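Local coordinates for protein SUBA (PDB 2IY9) that cleaves the host endoplasmic reticulum chaperone BiP as the serine protease subunit of the AB5 subtilase cytotoxin, provoking ER stress and eventual cell death, at residues T44-S49 / A284-N289; A92-I97 / A110-R115; Q254-L259 / T271-A276. One frame throughout, in Å; residues are numbered along the deposited sequence.

Contact 1 of 3, residues T44-S49 / A284-N289; sequences TPVVVS and AMTSCN
Val46 lays both of its methyl groups against the last turn of helix 271-288, where they overlap Thr286 and Ser287. CG1 comes within 3.2 Å of Thr286 OG1 and CG2 within 3.4 Å of the same oxygen, so the hydroxyl faces the forked end of the valine. The fork is presented this way because CG1 is anti to the backbone N (chi1 174°) while CG2 stands beside that nitrogen. CG2 also lies 3.6 Å from Ser287 CA. Thr286 OG1 is at the same time hydrogen-bonded to Ala283 O, one turn back along the helix, which gives this buried hydroxyl a polar partner on its own helix.

Two residues earlier, Thr44 meets the oxygen end of the Ser287 carbonyl, its CB 3.4 Å from Ser287 O. The two polar groups are joined through a water molecule, which donates to Ser287 O at 2.7 Å and accepts from Thr44 OG1 at 3.0 Å. Ser287 turns its own hydroxyl back into the helix: with chi1 at 78°, OG lies between the backbone N and the carbonyl carbon and donates to Ala284 O at 2.7 Å. Ser287 OG is also hydrogen-bonded to Asp41 N, and Cys288, the next residue, forms the disulfide with Cys331 of helix 323-331.

The run leading into strand 47-52 of the parallel sheet is thus set against the C-terminal end of the helix whose first turn carries Ser272, the probable nucleophile of the charge relay system. No direct hydrogen bond crosses between the two segments. Their cohesion therefore rests on van der Waals contact and one bridging water: Thr44 OG1 is bonded to that water, Thr286 OG1 to Ala283 O, and Ser287 OG to Ala284 O and Asp41 N.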
loop_
_atom_site.group_PDB
_atom_site.type_symbol
_atom_site.label_atom_id
_atom_site.label_comp_id
_atom_site.label_asym_id
_atom_site.label_seq_id
_atom_site.Cartn_x
_atom_site.Cartn_y
_atom_site.Cartn_z
ATOM N N THR A 44 -5.067 -13.432 -15.408
ATOM C CA THR A 44 -4.354 -12.206 -15.746
ATOM C C THR A 44 -3.303 -11.955 -14.678
ATOM O O THR A 44 -3.649 -11.724 -13.515
ATOM C CB THR A 44 -5.316 -11.008 -15.832
ATOM O OG1 THR A 44 -6.239 -11.216 -16.914
ATOM C CG2 THR A 44 -4.550 -9.710 -16.059
ATOM N N PRO A 45 -2.020 -12.027 -15.056
ATOM C CA PRO A 45 -0.980 -11.832 -14.053
ATOM C C PRO A 45 -0.982 -10.409 -13.517
ATOM O O PRO A 45 -1.135 -9.444 -14.272
ATOM C CB PRO A 45 0.316 -12.137 -14.819
ATOM C CG PRO A 45 -0.145 -12.950 -16.033
ATOM C CD PRO A 45 -1.443 -12.307 -16.381
ATOM N N VAL A 46 -0.861 -10.302 -12.201
ATOM C CA VAL A 46 -0.792 -9.022 -11.520
ATOM C C VAL A 46 0.400 -9.088 -10.600
ATOM O O VAL A 46 0.475 -9.976 -9.755
ATOM C CB VAL A 46 -2.067 -8.753 -10.679
ATOM C CG1 VAL A 46 -1.918 -7.471 -9.854
ATOM C CG2 VAL A 46 -3.296 -8.654 -11.574
ATOM N N VAL A 47 1.325 -8.148 -10.776
ATOM C CA VAL A 47 2.515 -8.045 -9.946
ATOM C C VAL A 47 2.417 -6.748 -9.151
ATOM O O VAL A 47 2.331 -5.659 -9.723
ATOM C CB VAL A 47 3.812 -8.027 -10.796
ATOM C CG1 VAL A 47 5.038 -7.933 -9.901
ATOM C CG2 VAL A 47 3.899 -9.258 -11.709
ATOM N N VAL A 48 2.429 -6.870 -7.829
ATOM C CA VAL A 48 2.438 -5.701 -6.968
ATOM C C VAL A 48 3.884 -5.362 -6.617
ATOM O O VAL A 48 4.674 -6.234 -6.229
ATOM C CB VAL A 48 1.615 -5.940 -5.681
ATOM C CG1 VAL A 48 1.696 -4.723 -4.740
ATOM C CG2 VAL A 48 0.155 -6.263 -6.031
ATOM N N SER A 49 4.232 -4.091 -6.776
ATOM C CA SER A 49 5.560 -3.631 -6.410
ATOM C C SER A 49 5.625 -3.441 -4.887
ATOM O O SER A 49 4.753 -2.806 -4.296
ATOM C CB SER A 49 5.874 -2.337 -7.170
ATOM O OG SER A 49 7.242 -1.987 -7.010
ATOM N N ALA A 284 -6.356 -7.083 -6.780
ATOM C CA ALA A 284 -7.515 -7.887 -7.138
ATOM C C ALA A 284 -8.352 -7.207 -8.222
ATOM O O ALA A 284 -8.767 -7.847 -9.182
ATOM C CB ALA A 284 -8.361 -8.168 -5.901
ATOM N N MET A 285 -8.597 -5.906 -8.063
ATOM C CA MET A 285 -9.294 -5.123 -9.079
ATOM C C MET A 285 -8.558 -5.143 -10.424
ATOM O O MET A 285 -9.173 -5.373 -11.478
ATOM C CB MET A 285 -9.457 -3.684 -8.611
ATOM C CG MET A 285 -10.266 -3.536 -7.333
ATOM S SD MET A 285 -10.122 -1.904 -6.604
ATOM C CE MET A 285 -10.909 -0.834 -7.794
ATOM N N THR A 286 -7.240 -4.938 -10.388
ATOM C CA THR A 286 -6.456 -4.820 -11.632
ATOM C C THR A 286 -6.518 -6.091 -12.476
ATOM O O THR A 286 -6.427 -6.028 -13.707
ATOM C CB THR A 286 -4.976 -4.486 -11.376
ATOM O OG1 THR A 286 -4.354 -5.585 -10.708
ATOM C CG2 THR A 286 -4.818 -3.218 -10.546
ATOM N N SER A 287 -6.676 -7.240 -11.812
ATOM C CA SER A 287 -6.819 -8.518 -12.512
ATOM C C SER A 287 -7.930 -8.449 -13.567
ATOM O O SER A 287 -7.814 -9.070 -14.632
ATOM C CB SER A 287 -7.067 -9.671 -11.527
ATOM O OG SER A 287 -8.414 -9.726 -11.055
ATOM N N CYS A 288 -8.974 -7.673 -13.274
ATOM C CA CYS A 288 -10.153 -7.542 -14.147
ATOM C C CYS A 288 -9.963 -6.641 -15.365
ATOM O O CYS A 288 -10.662 -6.795 -16.376
ATOM C CB CYS A 288 -11.363 -7.085 -13.332
ATOM S SG CYS A 288 -11.875 -8.379 -12.199
ATOM N N ASN A 289 -9.033 -5.693 -15.260
ATOM C CA ASN A 289 -8.623 -4.875 -16.400
ATOM C C ASN A 289 -7.320 -4.161 -16.093
ATOM O O ASN A 289 -7.330 -3.053 -15.546
ATOM C CB ASN A 289 -9.700 -3.870 -16.820
ATOM C CG ASN A 289 -9.286 -3.047 -18.044
ATOM O OD1 ASN A 289 -8.350 -3.398 -18.771
ATOM N ND2 ASN A 289 -9.974 -1.943 -18.261
HETATM O O HOH W 1 -8.819 -9.743 -17.080
#

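Contact 2 of 3, residues A92-I97 / A110-R115; sequences AMASLI and ALISSR
In the beta-alpha-beta crossover from strand 65-70 through helix 84-98 to strand 111-116, the helix, which carries His89, probably the charge-relay histidine, in its first half, packs here on the second strand. Ile112 is the strand's main contribution, and it meets the helix at two places one turn apart. Its CG2 methyl approaches Ala94 CB at 4.2 Å, while the end of its longer branch, CD1, lies 4.0 Å from Ile97 CG2. With CG2 anti to the backbone N and CG1 beside it (chi1 -64°), the two branches of Ile112 diverge, one serving each helical residue. The long branch bends again at its second torsion, chi2 -66°, which carries CD1 toward Ile97.

Ile97 has the same first torsion, which leaves its CG2 methyl to meet Ile112, and the two isoleucines pass at a slant. Where the small Ala94 faces the strand, the backbones come closest: Ala94 CA is 6.8 Å from Ile112 CA, against 7.7 Å between Ile97 CA and Ala110 CA. All the contacts are between aliphatic carbons. The helix keeps its polar group on another side, where Ser95 OG donates to Ala92 O at 2.7 Å. That carbonyl also accepts from Leu96 N at 3.1 Å, so two donors grip it, and Ser95 OG has a further hydrogen bond with Leu259 N.

Strand 47-52 is the neighbour of strand 111-116 in the sheet, and Ile97 also touches its Val50. Met93 and Leu96 pack on helix 271-288, with Met93 meeting Ser272 and Ala276, and Leu96 meeting Glu273 and Ala276. Ala92 and Ser95 rest against Phe258. The helix therefore lies among the parallel sheet, helix 271-288 and strand 256-259.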
loop_
_atom_site.group_PDB
_atom_site.type_symbol
_atom_site.label_atom_id
_atom_site.label_comp_id
_atom_site.label_asym_id
_atom_site.label_seq_id
_atom_site.Cartn_x
_atom_site.Cartn_y
_atom_site.Cartn_z
ATOM N N ALA A 92 6.884 -9.055 5.604
ATOM C CA ALA A 92 5.590 -8.850 6.241
ATOM C C ALA A 92 4.564 -8.261 5.257
ATOM O O ALA A 92 3.462 -8.788 5.118
ATOM C CB ALA A 92 5.741 -7.957 7.463
ATOM N N MET A 93 4.944 -7.178 4.578
ATOM C CA MET A 93 4.032 -6.474 3.662
ATOM C C MET A 93 3.644 -7.340 2.474
ATOM O O MET A 93 2.451 -7.471 2.151
ATOM C CB MET A 93 4.639 -5.147 3.199
ATOM C CG MET A 93 5.027 -4.187 4.357
ATOM S SD MET A 93 3.644 -3.773 5.433
ATOM C CE MET A 93 4.036 -4.647 6.939
ATOM N N ALA A 94 4.655 -7.951 1.857
ATOM C CA ALA A 94 4.472 -8.906 0.775
ATOM C C ALA A 94 3.511 -10.008 1.192
ATOM O O ALA A 94 2.641 -10.383 0.412
ATOM C CB ALA A 94 5.799 -9.496 0.331
ATOM N N SER A 95 3.646 -10.502 2.425
ATOM C CA SER A 95 2.770 -11.577 2.885
ATOM C C SER A 95 1.317 -11.112 2.960
ATOM O O SER A 95 0.420 -11.850 2.548
ATOM C CB SER A 95 3.253 -12.214 4.195
ATOM O OG SER A 95 3.008 -11.410 5.342
ATOM N N LEU A 96 1.089 -9.888 3.455
ATOM C CA LEU A 96 -0.275 -9.355 3.577
ATOM C C LEU A 96 -0.966 -9.178 2.220
ATOM O O LEU A 96 -2.171 -9.386 2.102
ATOM C CB LEU A 96 -0.282 -8.037 4.361
ATOM C CG LEU A 96 0.124 -8.139 5.834
ATOM C CD1 LEU A 96 0.216 -6.743 6.424
ATOM C CD2 LEU A 96 -0.839 -9.041 6.655
ATOM N N ILE A 97 -0.177 -8.814 1.212
ATOM C CA ILE A 97 -0.657 -8.663 -0.154
ATOM C C ILE A 97 -0.921 -10.021 -0.810
ATOM O O ILE A 97 -1.973 -10.228 -1.420
ATOM C CB ILE A 97 0.348 -7.854 -1.001
ATOM C CG1 ILE A 97 0.476 -6.417 -0.465
ATOM C CG2 ILE A 97 -0.048 -7.843 -2.503
ATOM C CD1 ILE A 97 1.711 -5.707 -1.004
ATOM N N ALA A 110 -1.675 -12.785 -6.895
ATOM C CA ALA A 110 -0.675 -11.770 -7.252
ATOM C C ALA A 110 0.747 -12.274 -7.085
ATOM O O ALA A 110 1.011 -13.181 -6.305
ATOM C CB ALA A 110 -0.874 -10.491 -6.426
ATOM N N LEU A 111 1.654 -11.678 -7.849
ATOM C CA LEU A 111 3.077 -11.861 -7.660
ATOM C C LEU A 111 3.648 -10.579 -7.072
ATOM O O LEU A 111 2.950 -9.567 -6.992
ATOM C CB LEU A 111 3.760 -12.192 -8.985
ATOM C CG LEU A 111 3.292 -13.457 -9.710
ATOM C CD1 LEU A 111 3.948 -13.560 -11.095
ATOM C CD2 LEU A 111 3.585 -14.689 -8.901
ATOM N N ILE A 112 4.913 -10.636 -6.659
ATOM C CA ILE A 112 5.547 -9.538 -5.950
ATOM C C ILE A 112 6.867 -9.174 -6.637
ATOM O O ILE A 112 7.688 -10.048 -6.940
ATOM C CB ILE A 112 5.830 -9.937 -4.461
ATOM C CG1 ILE A 112 4.513 -10.206 -3.696
ATOM C CG2 ILE A 112 6.749 -8.900 -3.754
ATOM C CD1 ILE A 112 3.609 -8.970 -3.502
ATOM N N SER A 113 7.052 -7.883 -6.882
ATOM C CA SER A 113 8.341 -7.351 -7.316
ATOM C C SER A 113 8.931 -6.557 -6.160
ATOM O O SER A 113 8.427 -5.475 -5.815
ATOM C CB SER A 113 8.180 -6.464 -8.550
ATOM O OG SER A 113 9.428 -5.911 -8.926
ATOM N N SER A 114 9.990 -7.102 -5.564
ATOM C CA SER A 114 10.624 -6.484 -4.411
ATOM C C SER A 114 11.646 -5.440 -4.842
ATOM O O SER A 114 12.531 -5.713 -5.662
ATOM C CB SER A 114 11.284 -7.525 -3.524
ATOM O OG SER A 114 11.853 -6.903 -2.390
ATOM N N ARG A 115 11.500 -4.234 -4.307
ATOM C CA ARG A 115 12.443 -3.173 -4.600
ATOM C C ARG A 115 12.985 -2.685 -3.271
ATOM O O ARG A 115 12.323 -1.922 -2.539
ATOM C CB ARG A 115 11.773 -2.069 -5.429
ATOM C CG ARG A 115 11.351 -2.559 -6.815
ATOM C CD ARG A 115 10.585 -1.535 -7.633
ATOM N NE ARG A 115 10.356 -2.064 -8.980
ATOM C CZ ARG A 115 11.186 -1.887 -10.005
ATOM N NH1 ARG A 115 12.303 -1.179 -9.848
ATOM N NH2 ARG A 115 10.904 -2.427 -11.182
#

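Contact 3 of 3, residues Q254-L259 / T271-A276; sequences QNITFL and TSEATA
Ile256 and Glu273 lie alongside each other and run in opposite directions, so that the aliphatic base of the glutamate is what the isoleucine touches. Ile256 CB is 3.9 Å from Glu273 CG, and Ile256 CG1 is 4.0 Å from Glu273 CB. The glutamate chain is bent at its second torsion (chi2 82°), turning the carboxylate away from Ile256 and toward Phe258. There OE2 comes within 4.3 Å of Phe258 CE2, a loose approach oblique to the ring.

On the far side of the helix turn, Thr275 folds its hydroxyl back to Thr271 O, donating at 2.7 Å; its own N-H reaches that oxygen from the other face of the carbonyl plane. Outside the pair, Ile256 also packs on Leu96 and Phe258 on Ala92, both of helix 84-98.

Ser272, just before Glu273, is probably the nucleophile of the charge relay system with Asp52 and His89. Strand 256-259 forms a small antiparallel hairpin with strand 265-268, begun by a G1 beta bulge where Asn255 and Ile256 face Gly268. A nucleophilic serine at the N-terminal start of a buried helix is characteristic of the subtilisin fold.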
loop_
_atom_site.group_PDB
_atom_site.type_symbol
_atom_site.label_atom_id
_atom_site.label_comp_id
_atom_site.label_asym_id
_atom_site.label_seq_id
_atom_site.Cartn_x
_atom_site.Cartn_y
_atom_site.Cartn_z
ATOM N N GLN A 254 -4.950 -2.992 12.738
ATOM C CA GLN A 254 -4.692 -3.431 14.123
ATOM C C GLN A 254 -4.777 -4.949 14.244
ATOM O O GLN A 254 -5.660 -5.562 13.649
ATOM C CB GLN A 254 -5.696 -2.782 15.068
ATOM C CG GLN A 254 -5.349 -2.924 16.535
ATOM C CD GLN A 254 -6.437 -2.372 17.404
ATOM O OE1 GLN A 254 -7.509 -2.956 17.513
ATOM N NE2 GLN A 254 -6.180 -1.224 18.012
ATOM N N ASN A 255 -3.867 -5.547 15.023
ATOM C CA ASN A 255 -3.922 -6.985 15.297
ATOM C C ASN A 255 -3.795 -7.729 13.969
ATOM O O ASN A 255 -4.634 -8.559 13.620
ATOM C CB ASN A 255 -5.248 -7.338 16.000
ATOM C CG ASN A 255 -5.276 -8.759 16.536
ATOM O OD1 ASN A 255 -4.237 -9.310 16.912
ATOM N ND2 ASN A 255 -6.481 -9.355 16.605
ATOM N N ILE A 256 -2.764 -7.374 13.208
ATOM C CA ILE A 256 -2.551 -7.959 11.884
ATOM C C ILE A 256 -1.394 -8.959 11.924
ATOM O O ILE A 256 -0.268 -8.600 12.280
ATOM C CB ILE A 256 -2.248 -6.868 10.809
ATOM C CG1 ILE A 256 -3.281 -5.717 10.832
ATOM C CG2 ILE A 256 -2.076 -7.508 9.425
ATOM C CD1 ILE A 256 -4.725 -6.075 10.352
ATOM N N THR A 257 -1.677 -10.212 11.571
ATOM C CA THR A 257 -0.658 -11.264 11.578
ATOM C C THR A 257 0.098 -11.247 10.235
ATOM O O THR A 257 -0.519 -11.100 9.184
ATOM C CB THR A 257 -1.293 -12.651 11.845
ATOM O OG1 THR A 257 -2.096 -12.596 13.038
ATOM C CG2 THR A 257 -0.234 -13.710 12.038
ATOM N N PHE A 258 1.422 -11.379 10.280
ATOM C CA PHE A 258 2.262 -11.319 9.076
ATOM C C PHE A 258 3.413 -12.330 9.103
ATOM O O PHE A 258 3.726 -12.906 10.148
ATOM C CB PHE A 258 2.814 -9.903 8.881
ATOM C CG PHE A 258 3.589 -9.390 10.064
ATOM C CD1 PHE A 258 4.888 -9.834 10.314
ATOM C CD2 PHE A 258 3.011 -8.475 10.938
ATOM C CE1 PHE A 258 5.605 -9.370 11.419
ATOM C CE2 PHE A 258 3.721 -7.997 12.036
ATOM C CZ PHE A 258 5.021 -8.447 12.278
ATOM N N LEU A 259 4.042 -12.526 7.947
ATOM C CA LEU A 259 5.140 -13.469 7.785
ATOM C C LEU A 259 6.506 -12.821 8.050
ATOM O O LEU A 259 6.749 -11.675 7.642
ATOM C CB LEU A 259 5.118 -14.032 6.357
ATOM C CG LEU A 259 6.085 -15.159 5.983
ATOM C CD1 LEU A 259 5.753 -16.412 6.786
ATOM C CD2 LEU A 259 6.033 -15.437 4.480
ATOM N N THR A 271 0.002 1.746 10.084
ATOM C CA THR A 271 -0.314 2.122 8.704
ATOM C C THR A 271 0.430 1.306 7.642
ATOM O O THR A 271 -0.010 1.251 6.499
ATOM C CB THR A 271 -0.059 3.623 8.455
ATOM O OG1 THR A 271 1.313 3.921 8.714
ATOM C CG2 THR A 271 -0.961 4.487 9.349
ATOM N N SER A 272 1.550 0.678 8.005
ATOM C CA SER A 272 2.258 -0.196 7.054
ATOM C C SER A 272 1.341 -1.345 6.636
ATOM O O SER A 272 1.147 -1.613 5.439
ATOM C CB SER A 272 3.549 -0.753 7.666
ATOM O OG SER A 272 4.497 0.278 7.910
ATOM N N GLU A 273 0.764 -2.005 7.637
ATOM C CA GLU A 273 -0.145 -3.135 7.415
ATOM C C GLU A 273 -1.399 -2.719 6.638
ATOM O O GLU A 273 -1.836 -3.425 5.713
ATOM C CB GLU A 273 -0.557 -3.737 8.763
ATOM C CG GLU A 273 0.578 -4.440 9.514
ATOM C CD GLU A 273 1.499 -3.511 10.302
ATOM O OE1 GLU A 273 1.306 -2.267 10.319
ATOM O OE2 GLU A 273 2.451 -4.040 10.916
ATOM N N ALA A 274 -1.976 -1.581 7.028
ATOM C CA ALA A 274 -3.167 -1.032 6.371
ATOM C C ALA A 274 -2.899 -0.749 4.891
ATOM O O ALA A 274 -3.710 -1.062 4.036
ATOM C CB ALA A 274 -3.633 0.251 7.079
ATOM N N THR A 275 -1.746 -0.160 4.606
ATOM C CA THR A 275 -1.355 0.114 3.237
ATOM C C THR A 275 -1.269 -1.180 2.417
ATOM O O THR A 275 -1.734 -1.226 1.281
ATOM C CB THR A 275 -0.027 0.858 3.205
ATOM O OG1 THR A 275 -0.170 2.081 3.937
ATOM C CG2 THR A 275 0.413 1.145 1.768
ATOM N N ALA A 276 -0.665 -2.219 2.993
ATOM C CA ALA A 276 -0.503 -3.496 2.284
ATOM C C ALA A 276 -1.859 -4.059 1.864
ATOM O O ALA A 276 -2.038 -4.563 0.748
ATOM C CB ALA A 276 0.264 -4.491 3.144
#

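From the N terminus, the chain enters the parallel sheet through 44-49, whose helix partner, 284-289, comes 235 residues later; contact 1 closes this long loop and encloses both other contacts. Within it, contact 2 closes a short connection from helix 84-98 to strand 111-116, and contact 3 follows in series, spanning the hairpin between 254-259 and the start of helix 271-288. Contacts 1 and 2 meet on adjacent strands, through Val46 O with Leu111 N and Val48 N with Leu111 O. Contacts 2 and 3 meet where Ile97 CG1 packs on Ala276 O. Contacts 1 and 3 do not touch but occupy the two ends of helix 271-288.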